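PDB 6H7F: BauA from Acinetobacter baumannii, which probably takes up ferric acinetobactin-type siderophores across the bacterial outer membrane as a TonB-dependent receptor. Local coordinates for residues Gly257-Thr262 against Leu687-Leu692; Val283-Lys288 against Ser311-Lys316; Met291-Tyr296 against Tyr305-Gln310; Tyr379-Ile384 against Thr409-Phe414. All blocks are in the same frame, centred on the assembly; numbering follows the deposited sequence.

Interactions 1 and 4 sit at the ligand end of the receptor, with interaction 2 next and interaction 3 farthest away. Interactions 2 and 3 lie on the same barrel hairpin, strands 282-297 and 302-318, with centres about 24 Å apart and segments that adjoin in sequence. Interaction 4 joins the end of strand 361-381 to the start of strand 412-431; its centre lies about 17 Å from that of interaction 2. Interaction 1 joins residues 425 apart in sequence, so the other three are nested within the loop it closes; its centre is about 43 Å from that of interaction 3. Interactions 1, 2 and 4 each contribute to the siderophore site, through L687, Y315 and R382, while interaction 3 belongs to the far barrel wall.

Interaction 1 (Gly257-Thr262 against Leu687-Leu692); sequences GVNVST and LTNLAL. With OPZ (~{N}-[(4~{S},5~{R})-2-[2-(1~{H}-imidazol-4-yl)ethyl]-5-methyl-3-oxidanylidene-1,2-oxazolidin-4-yl]-2,3-bis(oxidanyl)benzamide), chain G; OPV (~{N}-[(4~{S},5~{S})-2-[2-(1~{H}-imidazol-4-yl)ethyl]-5-methyl-3-oxidanylidene-1,2-oxazolidin-4-yl]-2,3-bis(oxidanyl)benzamide), chain F; EDO (1,2-ethanediol), chain O.
The flat groups here are the carboxamides of N259 and N689, whose side chains cross at about a right angle with amide planes 48° apart. Each offers its oxygen to the other segment's backbone. N259 OD1 is met nearly end-on by N689 N at 3.0 Å. N689 holds CG beside its own backbone N (chi1 -62°), which puts OD1 at V260 N; an in-plane lone pair accepts that N-H at 2.9 Å, in an almost straight bond. N689 OD1 also rests 3.5 Å from N259 CB. At the nitrogen end of the N259 amide, ND2 gives a hydrogen to a water that in turn donates to L687 O.

Next to the amides, V258 and L690 bond through their backbones in both directions, V258 N to L690 O at 2.8 Å and L690 N to V258 O at 2.9 Å. L690 also packs its CD1 against V260 CG1 at 3.5 Å. G257 CA approaches L690 O (3.1 Å) and T688 OG1, a hydroxyl bonded to R256 O; these two oxygens occupy the place a side chain would take, and the positive phi of 89° likewise favours glycine. The L687 side chain extends to the siderophore site, where it touches FV8. With N689 and L690 both opposite V258, this is a classic beta bulge, built on an antiparallel bridge between two largely loop segments at the probably extracellular, siderophore-binding end of a TonB-dependent receptor.

Interaction 2 (Val283-Lys288 against Ser311-Lys316); sequences VETKDK and STTEYK. With FV8 ((4~{S},5~{R})-2-[2,3-bis(oxidanyl)phenyl]-~{N}-[2-(1~{H}-imidazol-4-yl)ethyl]-5-methyl-~{N}-oxidanyl-4,5-dihydro-1,3-oxazole-4-carboxamide), chain E.
D287 and T313 lie side by side and point the same way, joined by a short buried bond: T313 OG1 donates to D287 OD1 at 2.6 Å, arriving nearly along the carboxylate C-O direction. The same oxygen accepts F127 N, from the part of the chain that forms the plug, and T313 OG1 in turn accepts from K345 NZ. On this inner face Y315 has CG anti to its backbone N (chi1 176°), carrying the ring past V283, where CE1 meets CG2 at 3.5 Å. Its hydroxyl then reaches the siderophore, donating to FV8 O at 2.7 Å.

Behind these side chains, six backbone hydrogen bonds tie E284, K286 and K288 to K316, E314 and T312. The side chains of those six residues form the other face, where K286 NZ stays 4.8 Å from E314 OE1, too far for a salt bridge. On the inner face, a hydrogen-bonded chain from K345 NZ through T313 OG1 to D287 OD1 links barrel wall to plug two residues along the strand from Y315; two donors on OD1, with a lysine behind, would be expected to favour the carboxylate form.

Interaction 3 (Met291-Tyr296 against Tyr305-Gln310); sequences MIRGEY and YAAYGQ. With C8E ((hydroxyethyloxy)tri(ethyloxy)octane), chain H.
R293 and A307 meet on one face of the sheet, the arginine's CG lying 3.9 Å from the alanine methyl. To one side of this pair E295 and Y305 touch more loosely through CG and CB; to the other, M291 and G309 are so close that their CA atoms are 3.8 Å apart. On the opposite face I292 sets CG2 against Y308 O at 3.5 Å and, more distantly, Y308 CB.

Four backbone bonds hold this register. I292 N reaches Y308 O at 2.7 Å and G294 N reaches A306 O at 2.8 Å, each answered by a bond in the reverse direction. The two strands run antiparallel at 176°, as neighbouring staves of the outer-membrane beta-barrel, near the short turn that joins them.

Farther out, partners fix the polar ends. R293 leaves the strand with CG beside the backbone N (chi1 -58°), then bends at chi3, bringing its guanidinium into a cation-pi contact with F241 and a hydrogen bond to Y167 OH. E295 forms a salt bridge with R239, and Y305 OH bonds to D349. On the I292 face, Y308 OH donates to Q310 OE1 at 2.9 Å, in the plane of that amide. This probably helps fix the rotation of the amide, whose NE2 makes a weak bond, 3.5 Å long, to O9 of the detergent C8E.

Interaction 4 (Tyr379-Ile384 against Thr409-Phe414); sequences YGYRII and TPPFLF. With FV8 ((4~{S},5~{R})-2-[2,3-bis(oxidanyl)phenyl]-~{N}-[2-(1~{H}-imidazol-4-yl)ethyl]-5-methyl-~{N}-oxidanyl-4,5-dihydro-1,3-oxazole-4-carboxamide), chain E.
Y379 and F412 form a T-shaped pair: the edge of the phenylalanine points at a face of the tyrosine, centroids 5.7 Å apart and planes at 71°. The F412 ring gets there with CG anti to the backbone N (chi1 173°). Two residues along, Y381 presents a face to a proline instead, P411 CD lying 3.5 Å from the ring centroid and only 17° off the normal, a CH-pi contact. The rim of that ring is held as well, Y381 OH sharing a hydrogen bond with T409 OG1 in the ring plane at 3.0 Å.

Between the two tyrosines, G380 N donates to P411 O at 3.0 Å, tilted from the carbonyl plane, and L413 CD1 packs on the same nitrogen at 3.4 Å. Catechol carbon CAG of FV8 lies over one face of the R382 guanidinium, toward its rim. L413 and F414 both face D378, a classic beta bulge where strand 361-381 ends and strand 412-431 begins, beside the probably extracellular siderophore pocket.

Interaction 1 (Gly257-Thr262 against Leu687-Leu692)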
# COMPACT_ATOMS: atom_id res chain seq x y z
N GLY A 257 -15.77 8.27 19.35
CA GLY A 257 -14.61 8.02 20.17
C GLY A 257 -14.96 7.25 21.43
O GLY A 257 -16.12 6.87 21.63
N VAL A 258 -13.96 7.03 22.28
CA VAL A 258 -14.07 6.04 23.35
C VAL A 258 -13.33 6.55 24.58
O VAL A 258 -12.37 7.32 24.47
CB VAL A 258 -13.52 4.67 22.90
CG1 VAL A 258 -14.21 4.15 21.65
CG2 VAL A 258 -12.03 4.71 22.69
N ASN A 259 -13.79 6.10 25.74
CA ASN A 259 -13.24 6.49 27.05
C ASN A 259 -12.41 5.35 27.63
O ASN A 259 -12.68 4.17 27.38
CB ASN A 259 -14.36 6.88 28.02
CG ASN A 259 -15.06 8.17 27.61
OD1 ASN A 259 -14.47 9.00 26.92
ND2 ASN A 259 -16.31 8.32 28.01
N VAL A 260 -11.40 5.72 28.41
CA VAL A 260 -10.50 4.80 29.06
C VAL A 260 -10.41 5.18 30.54
O VAL A 260 -10.71 6.30 30.92
CB VAL A 260 -9.11 4.84 28.40
CG1 VAL A 260 -9.13 4.22 27.02
CG2 VAL A 260 -8.57 6.25 28.34
N SER A 261 -9.95 4.23 31.36
CA SER A 261 -9.67 4.47 32.78
C SER A 261 -8.22 4.09 33.08
O SER A 261 -7.59 3.39 32.31
CB SER A 261 -10.62 3.71 33.67
OG SER A 261 -10.43 2.31 33.54
N THR A 262 -7.70 4.57 34.22
CA THR A 262 -6.34 4.24 34.70
C THR A 262 -6.28 2.76 35.11
O THR A 262 -5.29 2.10 34.89
CB THR A 262 -5.94 5.17 35.86
OG1 THR A 262 -6.91 5.01 36.89
CG2 THR A 262 -5.87 6.63 35.47
N LEU A 687 -15.06 15.52 24.01
CA LEU A 687 -16.11 14.90 24.86
C LEU A 687 -15.72 13.46 25.27
O LEU A 687 -16.01 13.05 26.38
CB LEU A 687 -17.46 14.93 24.13
CG LEU A 687 -17.97 16.34 23.79
CD1 LEU A 687 -19.39 16.29 23.27
CD2 LEU A 687 -17.88 17.27 25.02
N THR A 688 -15.06 12.72 24.38
CA THR A 688 -14.50 11.41 24.72
C THR A 688 -12.97 11.49 24.76
O THR A 688 -12.36 12.43 24.22
CB THR A 688 -15.01 10.33 23.75
OG1 THR A 688 -14.67 10.69 22.41
CG2 THR A 688 -16.50 10.11 23.84
N ASN A 689 -12.35 10.47 25.37
CA ASN A 689 -10.91 10.45 25.66
C ASN A 689 -10.08 10.21 24.39
O ASN A 689 -9.02 10.81 24.23
CB ASN A 689 -10.57 9.36 26.68
CG ASN A 689 -11.23 9.55 28.03
OD1 ASN A 689 -11.44 8.57 28.75
ND2 ASN A 689 -11.48 10.81 28.41
N LEU A 690 -10.53 9.30 23.51
CA LEU A 690 -9.69 8.77 22.39
C LEU A 690 -10.53 8.60 21.13
O LEU A 690 -11.68 8.21 21.18
CB LEU A 690 -9.09 7.41 22.76
CG LEU A 690 -8.18 7.36 23.99
CD1 LEU A 690 -7.73 5.93 24.26
CD2 LEU A 690 -6.96 8.24 23.81
N ALA A 691 -9.88 8.78 19.98
CA ALA A 691 -10.41 8.28 18.73
C ALA A 691 -9.25 7.96 17.80
O ALA A 691 -8.20 8.59 17.88
CB ALA A 691 -11.34 9.28 18.11
N LEU A 692 -9.47 7.00 16.89
CA LEU A 692 -8.51 6.66 15.85
C LEU A 692 -8.41 7.79 14.83
O LEU A 692 -9.41 8.25 14.32
CB LEU A 692 -8.96 5.37 15.15
CG LEU A 692 -8.74 4.09 15.93
CD1 LEU A 692 -9.21 2.88 15.13
CD2 LEU A 692 -7.28 3.94 16.32
CAJ OPZ G . -22.22 24.02 26.96
NAM OPZ G . -22.64 23.78 28.21
CAI OPZ G . -23.98 23.88 28.22
NAO OPZ G . -24.38 24.19 26.97
CAT OPZ G . -23.30 24.27 26.21
CAK OPZ G . -23.29 24.60 24.69
CAL OPZ G . -23.33 23.31 23.85
NAY OPZ G . -22.41 22.28 24.44
C OPZ G . -22.70 21.22 25.20
O OPZ G . -23.83 20.91 25.57
OG1 OPZ G . -20.87 22.31 24.27
CB OPZ G . -20.49 20.98 24.56
CG2 OPZ G . -20.60 20.13 23.29
CA OPZ G . -21.53 20.57 25.61
N OPZ G . -21.66 19.10 25.72
CAQ OPZ G . -21.07 18.46 26.73
OAB OPZ G . -20.33 19.03 27.52
CAV OPZ G . -21.18 17.06 26.75
CAH OPZ G . -20.46 16.30 27.68
CAF OPZ G . -20.54 14.91 27.68
CAG OPZ G . -21.33 14.26 26.72
CAS OPZ G . -22.03 15.02 25.79
OAD OPZ G . -22.83 14.51 24.84
CAU OPZ G . -21.95 16.40 25.81
OAE OPZ G . -22.65 17.10 24.89
CAJ OPV F . -22.53 23.52 28.06
NAM OPV F . -23.29 23.56 29.16
CAI OPV F . -24.52 23.93 28.80
NAO OPV F . -24.54 24.11 27.48
CAT OPV F . -23.31 23.85 27.04
CAK OPV F . -22.86 23.94 25.56
CAL OPV F . -22.95 22.55 24.88
NAY OPV F . -21.80 21.65 25.26
C OPV F . -21.70 20.97 26.40
O OPV F . -22.55 20.97 27.29
OG1 OPV F . -20.53 21.35 24.41
CB OPV F . -19.64 20.68 25.32
CG2 OPV F . -18.58 21.65 25.85
CA OPV F . -20.56 20.18 26.44
N OPV F . -20.94 18.76 26.22
CAQ OPV F . -20.73 17.86 27.19
OAB OPV F . -20.13 18.15 28.22
CAV OPV F . -21.05 16.52 26.93
CAH OPV F . -20.42 15.57 27.76
CAF OPV F . -20.64 14.20 27.59
CAG OPV F . -21.49 13.75 26.57
CAS OPV F . -22.11 14.69 25.75
OAD OPV F . -22.96 14.37 24.76
CAU OPV F . -21.90 16.04 25.92
OAE OPV F . -22.57 16.88 25.06
C1 EDO O . -9.22 8.47 33.36
O1 EDO O . -8.10 9.31 33.61
C2 EDO O . -10.11 9.22 32.40
O2 EDO O . -9.42 9.38 31.15
O HOH W 1 -17.80 11.02 27.29

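Interaction 2 (Val283-Lys288 against Ser311-Lys316)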
# COMPACT_ATOMS: atom_id res chain seq x y z
N VAL A 283 -24.81 11.27 11.80
CA VAL A 283 -24.97 12.65 12.09
C VAL A 283 -25.31 13.40 10.80
O VAL A 283 -24.84 13.04 9.72
CB VAL A 283 -23.70 13.22 12.75
CG1 VAL A 283 -22.55 13.25 11.77
CG2 VAL A 283 -23.94 14.58 13.34
N GLU A 284 -26.12 14.43 10.93
CA GLU A 284 -26.48 15.32 9.83
C GLU A 284 -26.64 16.75 10.35
O GLU A 284 -27.27 16.98 11.38
CB GLU A 284 -27.78 14.85 9.19
CG GLU A 284 -28.11 15.56 7.90
CD GLU A 284 -29.45 15.17 7.34
OE1 GLU A 284 -30.48 15.67 7.88
OE2 GLU A 284 -29.48 14.30 6.41
N THR A 285 -26.04 17.70 9.63
CA THR A 285 -26.19 19.12 9.88
C THR A 285 -26.60 19.81 8.58
O THR A 285 -25.92 19.67 7.56
CB THR A 285 -24.90 19.72 10.47
OG1 THR A 285 -24.49 18.92 11.58
CG2 THR A 285 -25.08 21.14 10.94
N LYS A 286 -27.72 20.53 8.63
CA LYS A 286 -28.12 21.46 7.56
C LYS A 286 -27.87 22.89 8.04
O LYS A 286 -28.33 23.29 9.11
CB LYS A 286 -29.60 21.29 7.21
CG LYS A 286 -29.97 19.98 6.52
CD LYS A 286 -31.46 19.69 6.53
CE LYS A 286 -31.79 18.35 5.92
NZ LYS A 286 -33.22 18.28 5.51
N ASP A 287 -27.11 23.64 7.25
CA ASP A 287 -26.76 25.00 7.55
C ASP A 287 -27.15 25.87 6.36
O ASP A 287 -26.82 25.54 5.22
CB ASP A 287 -25.26 25.15 7.86
CG ASP A 287 -24.85 24.57 9.20
OD1 ASP A 287 -25.00 25.29 10.23
OD2 ASP A 287 -24.38 23.41 9.22
N LYS A 288 -27.86 26.97 6.66
CA LYS A 288 -28.24 28.01 5.71
C LYS A 288 -27.84 29.36 6.30
O LYS A 288 -28.11 29.62 7.48
CB LYS A 288 -29.75 27.99 5.48
CG LYS A 288 -30.27 26.81 4.68
CD LYS A 288 -31.70 26.42 4.99
CE LYS A 288 -32.14 25.18 4.24
NZ LYS A 288 -33.61 25.00 4.32
N SER A 311 -28.36 32.95 10.03
CA SER A 311 -28.14 31.57 9.68
C SER A 311 -29.05 30.69 10.53
O SER A 311 -29.50 31.11 11.59
CB SER A 311 -26.69 31.17 9.85
OG SER A 311 -26.35 31.12 11.24
N THR A 312 -29.29 29.48 10.04
CA THR A 312 -29.96 28.44 10.77
C THR A 312 -29.11 27.17 10.69
O THR A 312 -28.45 26.91 9.69
CB THR A 312 -31.39 28.19 10.24
OG1 THR A 312 -31.28 27.82 8.86
CG2 THR A 312 -32.28 29.41 10.37
N THR A 313 -29.15 26.41 11.78
CA THR A 313 -28.52 25.14 11.90
C THR A 313 -29.58 24.14 12.37
O THR A 313 -30.28 24.41 13.35
CB THR A 313 -27.35 25.22 12.89
OG1 THR A 313 -26.34 26.03 12.31
CG2 THR A 313 -26.78 23.86 13.24
N GLU A 314 -29.67 23.01 11.66
CA GLU A 314 -30.36 21.81 12.15
C GLU A 314 -29.35 20.66 12.28
O GLU A 314 -28.79 20.21 11.28
CB GLU A 314 -31.50 21.41 11.21
CG GLU A 314 -32.51 22.53 10.95
CD GLU A 314 -33.52 22.26 9.84
OE1 GLU A 314 -33.58 21.12 9.34
OE2 GLU A 314 -34.24 23.19 9.48
N TYR A 315 -29.11 20.24 13.52
CA TYR A 315 -28.23 19.13 13.88
C TYR A 315 -29.06 17.94 14.34
O TYR A 315 -30.00 18.10 15.15
CB TYR A 315 -27.29 19.52 15.02
CG TYR A 315 -26.38 18.44 15.54
CD1 TYR A 315 -25.11 18.25 15.02
CD2 TYR A 315 -26.76 17.63 16.60
CE1 TYR A 315 -24.26 17.27 15.52
CE2 TYR A 315 -25.92 16.67 17.12
CZ TYR A 315 -24.66 16.49 16.58
OH TYR A 315 -23.83 15.53 17.09
N LYS A 316 -28.71 16.76 13.84
CA LYS A 316 -29.32 15.49 14.27
C LYS A 316 -28.23 14.42 14.40
O LYS A 316 -27.40 14.25 13.50
CB LYS A 316 -30.38 15.04 13.27
CG LYS A 316 -31.63 15.92 13.21
CD LYS A 316 -32.48 15.64 11.97
CE LYS A 316 -33.93 16.05 12.10
NZ LYS A 316 -34.06 17.44 12.60
CAJ FV8 E . -24.22 19.54 21.59
NAN FV8 E . -25.16 19.66 22.52
CAI FV8 E . -25.08 18.54 23.31
NAO FV8 E . -24.07 17.71 22.88
CAT FV8 E . -23.56 18.36 21.83
CAK FV8 E . -22.40 17.88 20.98
CAL FV8 E . -22.83 16.68 20.11
NAY FV8 E . -23.23 15.60 21.00
OAE FV8 E . -22.63 15.49 22.22
C FV8 E . -24.12 14.69 20.64
O FV8 E . -24.69 14.73 19.51
CA FV8 E . -24.41 13.77 21.68
N FV8 E . -24.94 14.51 22.88
CB FV8 E . -25.54 12.81 21.35
CG2 FV8 E . -25.14 11.33 21.60
OG1 FV8 E . -26.58 13.09 22.28
CAR FV8 E . -26.16 14.04 23.17
CAV FV8 E . -26.98 14.53 24.14
CAH FV8 E . -28.28 14.03 24.24
CAF FV8 E . -29.17 14.51 25.22
CAG FV8 E . -28.77 15.54 26.10
CAS FV8 E . -27.47 16.05 25.98
OAC FV8 E . -26.98 17.04 26.79
CAU FV8 E . -26.61 15.55 24.99
OAD FV8 E . -25.37 16.04 24.90
O HOH W 2 -30.26 17.93 10.03
O HOH W 3 -30.81 25.04 8.68

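Interaction 3 (Met291-Tyr296 against Tyr305-Gln310)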
# COMPACT_ATOMS: atom_id res chain seq x y z
N MET A 291 -25.62 36.99 4.41
CA MET A 291 -25.17 38.21 5.01
C MET A 291 -25.07 39.30 3.94
O MET A 291 -24.97 39.00 2.72
CB MET A 291 -23.81 38.02 5.71
CG MET A 291 -22.69 37.58 4.79
SD MET A 291 -21.12 37.37 5.70
CE MET A 291 -20.71 39.07 6.09
N ILE A 292 -25.12 40.55 4.41
CA ILE A 292 -24.96 41.73 3.56
C ILE A 292 -23.99 42.69 4.26
O ILE A 292 -24.12 42.91 5.46
CB ILE A 292 -26.33 42.39 3.26
CG1 ILE A 292 -26.18 43.64 2.39
CG2 ILE A 292 -27.09 42.69 4.53
CD1 ILE A 292 -27.46 44.03 1.66
N ARG A 293 -23.01 43.19 3.51
CA ARG A 293 -22.11 44.27 3.96
C ARG A 293 -22.31 45.50 3.06
O ARG A 293 -22.37 45.38 1.83
CB ARG A 293 -20.63 43.86 3.90
CG ARG A 293 -20.28 42.64 4.73
CD ARG A 293 -18.85 42.17 4.52
NE ARG A 293 -18.62 41.48 3.25
CZ ARG A 293 -17.52 41.61 2.51
NH1 ARG A 293 -16.58 42.46 2.88
NH2 ARG A 293 -17.37 40.92 1.39
N GLY A 294 -22.37 46.67 3.68
CA GLY A 294 -22.37 47.94 2.98
C GLY A 294 -21.26 48.84 3.49
O GLY A 294 -21.00 48.88 4.68
N GLU A 295 -20.63 49.57 2.56
CA GLU A 295 -19.65 50.60 2.87
C GLU A 295 -20.07 51.91 2.19
O GLU A 295 -20.58 51.89 1.07
CB GLU A 295 -18.26 50.17 2.40
CG GLU A 295 -17.70 48.95 3.12
CD GLU A 295 -16.38 48.40 2.58
OE1 GLU A 295 -15.72 49.08 1.77
OE2 GLU A 295 -16.00 47.28 2.99
N TYR A 296 -19.86 53.04 2.88
CA TYR A 296 -20.11 54.38 2.34
C TYR A 296 -18.94 55.31 2.69
O TYR A 296 -18.65 55.55 3.86
CB TYR A 296 -21.43 54.95 2.87
CG TYR A 296 -21.83 56.24 2.20
CD1 TYR A 296 -22.54 56.22 1.01
CD2 TYR A 296 -21.43 57.47 2.70
CE1 TYR A 296 -22.88 57.40 0.36
CE2 TYR A 296 -21.76 58.65 2.06
CZ TYR A 296 -22.49 58.62 0.89
OH TYR A 296 -22.82 59.78 0.25
N TYR A 305 -19.60 51.70 7.70
CA TYR A 305 -19.88 50.36 7.22
C TYR A 305 -20.95 49.72 8.11
O TYR A 305 -21.07 50.06 9.29
CB TYR A 305 -18.61 49.51 7.20
CG TYR A 305 -18.11 49.07 8.55
CD1 TYR A 305 -18.55 47.88 9.12
CD2 TYR A 305 -17.19 49.83 9.26
CE1 TYR A 305 -18.09 47.46 10.36
CE2 TYR A 305 -16.72 49.42 10.50
CZ TYR A 305 -17.16 48.23 11.04
OH TYR A 305 -16.69 47.81 12.26
N ALA A 306 -21.70 48.79 7.52
CA ALA A 306 -22.64 47.96 8.25
C ALA A 306 -22.65 46.55 7.64
O ALA A 306 -22.54 46.38 6.43
CB ALA A 306 -24.01 48.58 8.23
N ALA A 307 -22.75 45.55 8.52
CA ALA A 307 -22.88 44.17 8.13
C ALA A 307 -24.00 43.53 8.95
O ALA A 307 -24.06 43.70 10.17
CB ALA A 307 -21.56 43.45 8.34
N TYR A 308 -24.90 42.85 8.26
CA TYR A 308 -25.96 42.12 8.89
C TYR A 308 -26.04 40.73 8.24
O TYR A 308 -25.89 40.59 7.02
CB TYR A 308 -27.30 42.86 8.78
CG TYR A 308 -28.46 42.07 9.34
CD1 TYR A 308 -28.76 42.11 10.69
CD2 TYR A 308 -29.23 41.24 8.53
CE1 TYR A 308 -29.80 41.36 11.22
CE2 TYR A 308 -30.28 40.49 9.05
CZ TYR A 308 -30.57 40.55 10.40
OH TYR A 308 -31.59 39.82 10.94
N GLY A 309 -26.31 39.72 9.07
CA GLY A 309 -26.51 38.38 8.58
C GLY A 309 -27.35 37.55 9.51
O GLY A 309 -27.60 37.94 10.69
N GLN A 310 -27.78 36.39 9.00
CA GLN A 310 -28.43 35.36 9.78
C GLN A 310 -28.13 33.97 9.20
O GLN A 310 -27.69 33.82 8.05
CB GLN A 310 -29.94 35.60 9.84
CG GLN A 310 -30.56 36.05 8.53
CD GLN A 310 -32.00 36.45 8.76
OE1 GLN A 310 -32.29 37.35 9.55
NE2 GLN A 310 -32.91 35.74 8.11
C1 C8E H . -28.50 30.24 -1.99
C2 C8E H . -29.32 29.56 -0.92
C3 C8E H . -30.20 30.57 -0.17
C4 C8E H . -30.45 30.20 1.30
C5 C8E H . -30.33 31.41 2.23
C6 C8E H . -31.19 31.27 3.49
C7 C8E H . -30.94 32.40 4.52
C8 C8E H . -30.98 31.87 5.97
O9 C8E H . -31.79 32.72 6.79
C10 C8E H . -32.48 32.04 7.86
C11 C8E H . -33.89 32.59 8.13

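Interaction 4 (Tyr379-Ile384 against Thr409-Phe414)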
# COMPACT_ATOMS: atom_id res chain seq x y z
N TYR A 379 -33.62 18.72 21.61
CA TYR A 379 -34.31 17.45 21.82
C TYR A 379 -33.26 16.36 21.99
O TYR A 379 -32.25 16.37 21.29
CB TYR A 379 -35.17 17.09 20.60
CG TYR A 379 -36.04 18.20 20.07
CD1 TYR A 379 -35.49 19.29 19.42
CD2 TYR A 379 -37.42 18.15 20.20
CE1 TYR A 379 -36.29 20.31 18.92
CE2 TYR A 379 -38.24 19.16 19.71
CZ TYR A 379 -37.67 20.25 19.07
OH TYR A 379 -38.46 21.26 18.60
N GLY A 380 -33.50 15.40 22.88
CA GLY A 380 -32.51 14.36 23.07
C GLY A 380 -32.91 13.29 24.07
O GLY A 380 -33.84 13.46 24.86
N TYR A 381 -32.17 12.18 24.01
CA TYR A 381 -32.15 11.19 25.04
C TYR A 381 -30.72 11.07 25.58
O TYR A 381 -29.79 10.89 24.82
CB TYR A 381 -32.53 9.82 24.48
CG TYR A 381 -33.96 9.61 24.05
CD1 TYR A 381 -35.00 9.58 24.97
CD2 TYR A 381 -34.25 9.33 22.72
CE1 TYR A 381 -36.30 9.32 24.57
CE2 TYR A 381 -35.54 9.06 22.31
CZ TYR A 381 -36.57 9.06 23.23
OH TYR A 381 -37.83 8.78 22.79
N ARG A 382 -30.59 11.12 26.91
CA ARG A 382 -29.41 10.62 27.61
C ARG A 382 -29.56 9.10 27.78
O ARG A 382 -28.60 8.36 27.72
CB ARG A 382 -29.24 11.34 28.95
CG ARG A 382 -28.58 12.72 28.85
CD ARG A 382 -28.62 13.54 30.15
NE ARG A 382 -29.79 14.42 30.25
CZ ARG A 382 -29.81 15.71 29.91
NH1 ARG A 382 -28.68 16.39 29.79
NH2 ARG A 382 -30.96 16.32 29.69
N ILE A 383 -30.80 8.66 27.94
CA ILE A 383 -31.14 7.25 28.01
C ILE A 383 -32.26 6.98 27.01
O ILE A 383 -33.35 7.51 27.15
CB ILE A 383 -31.57 6.88 29.44
CG1 ILE A 383 -30.44 7.11 30.45
CG2 ILE A 383 -32.10 5.47 29.49
CD1 ILE A 383 -30.85 6.87 31.90
N ILE A 384 -31.97 6.17 25.99
CA ILE A 384 -32.97 5.82 25.00
C ILE A 384 -33.80 4.67 25.54
O ILE A 384 -33.25 3.63 25.86
CB ILE A 384 -32.31 5.46 23.67
CG1 ILE A 384 -31.35 6.54 23.17
CG2 ILE A 384 -33.37 5.13 22.62
CD1 ILE A 384 -30.57 6.12 21.95
N THR A 409 -36.46 9.52 17.76
CA THR A 409 -37.67 10.14 18.35
C THR A 409 -37.30 10.99 19.57
O THR A 409 -37.98 10.93 20.59
CB THR A 409 -38.68 9.06 18.79
OG1 THR A 409 -38.04 8.27 19.80
CG2 THR A 409 -39.14 8.19 17.65
N PRO A 410 -36.23 11.80 19.52
CA PRO A 410 -35.77 12.49 20.72
C PRO A 410 -36.83 13.49 21.17
O PRO A 410 -37.34 14.27 20.36
CB PRO A 410 -34.48 13.19 20.26
CG PRO A 410 -34.69 13.38 18.78
CD PRO A 410 -35.43 12.13 18.33
N PRO A 411 -37.22 13.48 22.46
CA PRO A 411 -38.22 14.41 22.96
C PRO A 411 -37.60 15.78 23.30
O PRO A 411 -36.41 15.87 23.59
CB PRO A 411 -38.71 13.72 24.24
CG PRO A 411 -37.47 13.01 24.76
CD PRO A 411 -36.72 12.57 23.51
N PHE A 412 -38.44 16.81 23.31
CA PHE A 412 -38.04 18.16 23.61
C PHE A 412 -37.47 18.22 25.03
O PHE A 412 -38.02 17.64 25.94
CB PHE A 412 -39.24 19.10 23.45
CG PHE A 412 -38.99 20.52 23.90
CD1 PHE A 412 -38.26 21.40 23.11
CD2 PHE A 412 -39.50 20.97 25.11
CE1 PHE A 412 -38.04 22.70 23.52
CE2 PHE A 412 -39.28 22.28 25.52
CZ PHE A 412 -38.54 23.14 24.73
N LEU A 413 -36.35 18.94 25.18
CA LEU A 413 -35.67 19.09 26.46
C LEU A 413 -35.82 20.53 26.97
O LEU A 413 -36.23 20.73 28.10
CB LEU A 413 -34.19 18.72 26.30
CG LEU A 413 -33.89 17.26 25.98
CD1 LEU A 413 -32.42 17.07 25.69
CD2 LEU A 413 -34.34 16.35 27.12
N PHE A 414 -35.44 21.52 26.16
CA PHE A 414 -35.42 22.90 26.62
C PHE A 414 -35.20 23.86 25.45
O PHE A 414 -34.60 23.51 24.42
CB PHE A 414 -34.37 23.09 27.71
CG PHE A 414 -32.95 22.79 27.29
CD1 PHE A 414 -32.20 23.72 26.60
CD2 PHE A 414 -32.36 21.57 27.63
CE1 PHE A 414 -30.89 23.43 26.22
CE2 PHE A 414 -31.06 21.29 27.25
CZ PHE A 414 -30.33 22.21 26.53
CAJ FV8 E . -24.22 19.54 21.59
NAN FV8 E . -25.16 19.66 22.52
CAI FV8 E . -25.08 18.54 23.31
NAO FV8 E . -24.07 17.71 22.88
CAT FV8 E . -23.56 18.36 21.83
CAK FV8 E . -22.40 17.88 20.98
CAL FV8 E . -22.83 16.68 20.11
NAY FV8 E . -23.23 15.60 21.00
OAE FV8 E . -22.63 15.49 22.22
C FV8 E . -24.12 14.69 20.64
O FV8 E . -24.69 14.73 19.51
CA FV8 E . -24.41 13.77 21.68
N FV8 E . -24.94 14.51 22.88
CB FV8 E . -25.54 12.81 21.35
CG2 FV8 E . -25.14 11.33 21.60
OG1 FV8 E . -26.58 13.09 22.28
CAR FV8 E . -26.16 14.04 23.17
CAV FV8 E . -26.98 14.53 24.14
CAH FV8 E . -28.28 14.03 24.24
CAF FV8 E . -29.17 14.51 25.22
CAG FV8 E . -28.77 15.54 26.10
CAS FV8 E . -27.47 16.05 25.98
OAC FV8 E . -26.98 17.04 26.79
CAU FV8 E . -26.61 15.55 24.99
OAD FV8 E . -25.37 16.04 24.90